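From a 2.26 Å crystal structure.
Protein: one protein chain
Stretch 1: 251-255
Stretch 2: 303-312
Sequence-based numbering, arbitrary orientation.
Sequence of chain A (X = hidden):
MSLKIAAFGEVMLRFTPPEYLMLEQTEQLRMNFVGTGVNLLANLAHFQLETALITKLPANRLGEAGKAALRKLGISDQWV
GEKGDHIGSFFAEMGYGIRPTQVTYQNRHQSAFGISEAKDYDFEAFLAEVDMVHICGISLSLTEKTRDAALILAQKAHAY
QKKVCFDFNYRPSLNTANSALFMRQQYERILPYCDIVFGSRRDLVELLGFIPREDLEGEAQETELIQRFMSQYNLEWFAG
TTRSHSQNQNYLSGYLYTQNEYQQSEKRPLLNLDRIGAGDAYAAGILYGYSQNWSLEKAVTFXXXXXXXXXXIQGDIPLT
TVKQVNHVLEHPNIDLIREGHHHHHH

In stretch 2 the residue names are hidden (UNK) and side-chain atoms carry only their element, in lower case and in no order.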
ATOM      1  N   TYR A 251     -20.991   6.305 -25.751  1.00 40.83           N
ATOM      2  CA  TYR A 251     -21.013   7.754 -25.897  1.00 37.92           C
ATOM      3  C   TYR A 251     -21.841   8.444 -24.835  1.00 35.56           C
ATOM      4  O   TYR A 251     -22.751   7.861 -24.256  1.00 33.92           O
ATOM      5  CB  TYR A 251     -21.582   8.131 -27.263  1.00 37.63           C
ATOM      6  CG  TYR A 251     -20.806   7.583 -28.428  1.00 40.42           C
ATOM      7  CD1 TYR A 251     -19.812   8.340 -29.044  1.00 41.29           C
ATOM      8  CD2 TYR A 251     -21.067   6.304 -28.921  1.00 40.67           C
ATOM      9  CE1 TYR A 251     -19.095   7.839 -30.127  1.00 44.37           C
ATOM     10  CE2 TYR A 251     -20.357   5.789 -30.002  1.00 43.15           C
ATOM     11  CZ  TYR A 251     -19.374   6.562 -30.600  1.00 44.75           C
ATOM     12  OH  TYR A 251     -18.670   6.067 -31.672  1.00 48.30           O
ATOM     13  N   LEU A 252     -21.516   9.705 -24.594  1.00 33.96           N
ATOM     14  CA  LEU A 252     -22.253  10.500 -23.642  1.00 33.24           C
ATOM     15  C   LEU A 252     -22.710  11.742 -24.385  1.00 33.91           C
ATOM     16  O   LEU A 252     -21.954  12.328 -25.158  1.00 34.40           O
ATOM     17  CB  LEU A 252     -21.374  10.907 -22.460  1.00 29.43           C
ATOM     18  CG  LEU A 252     -22.171  11.602 -21.350  1.00 32.17           C
ATOM     19  CD1 LEU A 252     -23.096  10.571 -20.696  1.00 28.17           C
ATOM     20  CD2 LEU A 252     -21.234  12.225 -20.313  1.00 28.21           C
ATOM     21  N   SER A 253     -23.952  12.142 -24.154  1.00 35.72           N
ATOM     22  CA  SER A 253     -24.489  13.323 -24.804  1.00 38.81           C
ATOM     23  C   SER A 253     -25.315  14.113 -23.804  1.00 37.86           C
ATOM     24  O   SER A 253     -26.128  13.547 -23.075  1.00 40.89           O
ATOM     25  CB  SER A 253     -25.360  12.918 -25.996  1.00 39.58           C
ATOM     26  OG  SER A 253     -25.688  14.055 -26.771  1.00 43.98           O
ATOM     27  N   GLY A 254     -25.099  15.418 -23.759  1.00 38.37           N
ATOM     28  CA  GLY A 254     -25.853  16.231 -22.828  1.00 39.53           C
ATOM     29  C   GLY A 254     -26.905  17.074 -23.522  1.00 40.97           C
ATOM     30  O   GLY A 254     -26.744  17.454 -24.683  1.00 39.73           O
ATOM     31  N   TYR A 255     -27.997  17.352 -22.817  1.00 41.59           N
ATOM     32  CA  TYR A 255     -29.061  18.181 -23.370  1.00 41.48           C
ATOM     33  C   TYR A 255     -29.475  19.223 -22.348  1.00 42.85           C
ATOM     34  O   TYR A 255     -29.408  18.987 -21.138  1.00 42.70           O
ATOM     35  CB  TYR A 255     -30.266  17.329 -23.780  1.00 38.92           C
ATOM     36  CG  TYR A 255     -30.774  16.421 -22.692  1.00 37.77           C
ATOM     37  CD1 TYR A 255     -31.478  16.931 -21.601  1.00 35.14           C
ATOM     38  CD2 TYR A 255     -30.514  15.048 -22.730  1.00 35.09           C
ATOM     39  CE1 TYR A 255     -31.907  16.103 -20.576  1.00 34.05           C
ATOM     40  CE2 TYR A 255     -30.939  14.211 -21.709  1.00 35.73           C
ATOM     41  CZ  TYR A 255     -31.634  14.750 -20.635  1.00 35.28           C
ATOM     42  OH  TYR A 255     -32.053  13.930 -19.618  1.00 37.23           O
ATOM     43  N   UNK A 303     -20.407  21.257 -20.138  1.00 34.49           N
ATOM     44  CA  UNK A 303     -20.892  20.289 -19.161  1.00 33.80           C
ATOM     45  C   UNK A 303     -20.741  18.826 -19.588  1.00 33.27           C
ATOM     46  O   UNK A 303     -20.435  17.965 -18.761  1.00 32.68           O
ATOM     47  c   UNK A 303     -22.348  20.587 -18.824  1.00 31.23           C
ATOM     48  N   UNK A 304     -20.961  18.544 -20.869  1.00 30.69           N
ATOM     49  CA  UNK A 304     -20.843  17.183 -21.375  1.00 30.79           C
ATOM     50  C   UNK A 304     -19.385  16.720 -21.305  1.00 32.54           C
ATOM     51  O   UNK A 304     -19.106  15.588 -20.904  1.00 31.05           O
ATOM     52  c   UNK A 304     -21.408  15.617 -23.284  1.00 29.04           C
ATOM     53  c   UNK A 304     -21.365  17.074 -22.832  1.00 32.25           C
ATOM     54  o   UNK A 304     -22.694  17.606 -22.902  1.00 32.45           O
ATOM     55  N   UNK A 305     -18.457  17.598 -21.682  1.00 32.00           N
ATOM     56  CA  UNK A 305     -17.040  17.264 -21.619  1.00 32.44           C
ATOM     57  C   UNK A 305     -16.658  17.019 -20.153  1.00 32.97           C
ATOM     58  O   UNK A 305     -15.911  16.095 -19.840  1.00 31.03           O
ATOM     59  c   UNK A 305     -16.168  18.400 -22.198  1.00 34.96           C
ATOM     60  c   UNK A 305     -16.415  18.519 -23.696  1.00 36.60           C
ATOM     61  c   UNK A 305     -14.689  18.123 -21.934  1.00 32.86           C
ATOM     62  N   UNK A 306     -17.183  17.845 -19.255  1.00 32.12           N
ATOM     63  CA  UNK A 306     -16.895  17.686 -17.838  1.00 31.58           C
ATOM     64  C   UNK A 306     -17.409  16.326 -17.374  1.00 31.01           C
ATOM     65  O   UNK A 306     -16.760  15.641 -16.586  1.00 30.59           O
ATOM     66  o   UNK A 306     -15.715  18.957 -15.515  1.00 29.02           O
ATOM     67  c   UNK A 306     -17.561  18.797 -17.022  1.00 28.49           C
ATOM     68  c   UNK A 306     -16.937  18.952 -15.645  1.00 30.08           C
ATOM     69  n   UNK A 306     -17.768  19.089 -14.618  1.00 27.43           N
ATOM     70  N   UNK A 307     -18.579  15.943 -17.878  1.00 31.11           N
ATOM     71  CA  UNK A 307     -19.167  14.662 -17.525  1.00 29.27           C
ATOM     72  C   UNK A 307     -18.314  13.494 -17.987  1.00 28.71           C
ATOM     73  O   UNK A 307     -18.175  12.499 -17.272  1.00 29.71           O
ATOM     74  N   UNK A 308     -17.750  13.606 -19.186  1.00 26.81           N
ATOM     75  CA  UNK A 308     -16.889  12.557 -19.731  1.00 27.33           C
ATOM     76  C   UNK A 308     -15.619  12.465 -18.882  1.00 28.19           C
ATOM     77  O   UNK A 308     -15.134  11.369 -18.590  1.00 26.72           O
ATOM     78  c   UNK A 308     -15.493  11.807 -21.708  1.00 25.58           C
ATOM     79  c   UNK A 308     -17.736  12.866 -22.079  1.00 27.05           C
ATOM     80  c   UNK A 308     -16.490  12.858 -21.198  1.00 28.93           C
ATOM     81  N   UNK A 309     -15.093  13.627 -18.493  1.00 27.06           N
ATOM     82  CA  UNK A 309     -13.889  13.696 -17.669  1.00 28.72           C
ATOM     83  C   UNK A 309     -14.086  13.023 -16.316  1.00 28.55           C
ATOM     84  O   UNK A 309     -13.186  12.356 -15.822  1.00 28.29           O
ATOM     85  c   UNK A 309     -11.390  15.287 -18.824  1.00 30.48           C
ATOM     86  c   UNK A 309     -13.478  15.153 -17.447  1.00 27.97           C
ATOM     87  c   UNK A 309     -12.788  15.869 -18.610  1.00 30.54           C
ATOM     88  c   UNK A 309     -12.709  17.354 -18.307  1.00 29.78           C
ATOM     89  N   UNK A 310     -15.267  13.193 -15.725  1.00 28.44           N
ATOM     90  CA  UNK A 310     -15.560  12.600 -14.426  1.00 27.70           C
ATOM     91  C   UNK A 310     -15.472  11.080 -14.471  1.00 27.63           C
ATOM     92  O   UNK A 310     -15.152  10.446 -13.460  1.00 26.56           O
ATOM     93  c   UNK A 310     -16.942  13.025 -13.945  1.00 25.71           C
ATOM     94  N   UNK A 311     -15.756  10.498 -15.635  1.00 24.65           N
ATOM     95  CA  UNK A 311     -15.687   9.043 -15.789  1.00 25.75           C
ATOM     96  C   UNK A 311     -14.243   8.535 -15.809  1.00 25.73           C
ATOM     97  O   UNK A 311     -14.002   7.346 -15.626  1.00 26.38           O
ATOM     98  c   UNK A 311     -17.880   8.696 -17.037  1.00 26.54           C
ATOM     99  c   UNK A 311     -19.846   9.691 -17.007  1.00 28.02           C
ATOM    100  c   UNK A 311     -18.843   7.742 -17.021  1.00 28.38           C
ATOM    101  n   UNK A 311     -20.056   8.386 -17.004  1.00 27.34           N
ATOM    102  c   UNK A 311     -16.386   8.589 -17.078  1.00 26.16           C
ATOM    103  n   UNK A 311     -18.545   9.906 -17.025  1.00 26.57           N
ATOM    104  N   UNK A 312     -13.286   9.433 -16.030  1.00 24.16           N
ATOM    105  CA  UNK A 312     -11.880   9.046 -16.065  1.00 24.59           C
ATOM    106  C   UNK A 312     -11.204   9.311 -14.721  1.00 25.39           C
ATOM    107  O   UNK A 312     -10.011   9.023 -14.544  1.00 25.28           O
ATOM    108  c   UNK A 312     -11.882   9.921 -18.415  1.00 19.90           C
ATOM    109  c   UNK A 312     -11.108   9.849 -17.099  1.00 23.78           C
ATOM    110  o   UNK A 312     -10.902  11.171 -16.590  1.00 23.54           O
TER

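Position 303 carries a single carbon beyond CA, and none of its atoms touches stretch 1; it is alanine, A303. Its CA-to-CB bond points toward the strand, but A303 CB stays 6.9 Å from G254 CA. A lone methyl suits a buried helical position, being apolar and leaving no polar group unsatisfied.

At position 304 one carbon bears an oxygen and a second carbon. That outer carbon lies 3.8 Å from L252 O and 4.1 Å from S253 CA, while the oxygen sits 3.4 Å from G254 N, a spacing that does not settle whether a hydrogen bond forms. The branched pattern is that of threonine, T304. It points toward the strand, where T304 CA and G254 CA come within 5.3 Å of each other. A short, branched side chain suits this narrow gap, and OG1 is satisfied by a bond elsewhere in the structure.

Position 305 has three side-chain carbons, one carrying the other two: valine, V305. It points away from the strand and makes no contact with it, an apolar residue in buried surroundings.

Position 306 shows two carbons, the second carrying one oxygen and one nitrogen, the amide of asparagine, N306. Its CA-to-CB bond points sideways, and N306 CB remains 8.2 Å from L252 CD2. Both polar ends of the amide are hydrogen-bonded elsewhere, which allows so polar a group to be buried.

Position 307 has no side-chain atoms, and L252 CD2 comes within 3.9 Å of its backbone C; it is glycine, G307. An ideal CB on G307 would point toward the strand and lie a tight 3.3 Å from L252 CD2, so the bare backbone leaves room for the leucine.

Position 308 again has three carbons forked at the first, and one outer carbon reaches L252 CD2 at 4.0 Å. This is valine, V308. Although its CA-to-CB bond runs sideways, CG2 makes an apolar contact between side chains.

Position 309 has four carbons forked at the second, which is leucine, L309. It lies out of reach of stretch 1, its apolar side chain buried.

Position 310 has one carbon, alanine, A310, also out of reach; its small apolar methyl suits a buried site.

Position 311 has one carbon followed by a five-membered ring of three carbons and two nitrogens, and a ring carbon lies 4.4 Å from L252 CD2, which meets the ring obliquely. This is histidine, H311. H311 ND1 donates to G307 O at 2.6 Å, and NE2 is bonded elsewhere.

Position 312 has one carbon bearing an oxygen and a carbon, threonine, T312. Far from the strand, T312 OG1 donates to L309 O at 2.7 Å.

The contact is small, burying 227 Å² in all, between elements whose N-to-C directions are 144° apart, roughly antiparallel but clearly skewed. L252 is its centre: CD2 packs against G307, V308 and H311, in space G307 leaves open. At the other end, G254 makes room for T304, since an ideal CB on G254 would lie 2.4 Å from T304 OG1, a clash.

Stretch 2, residues 303-312: ATVNGVLAHT
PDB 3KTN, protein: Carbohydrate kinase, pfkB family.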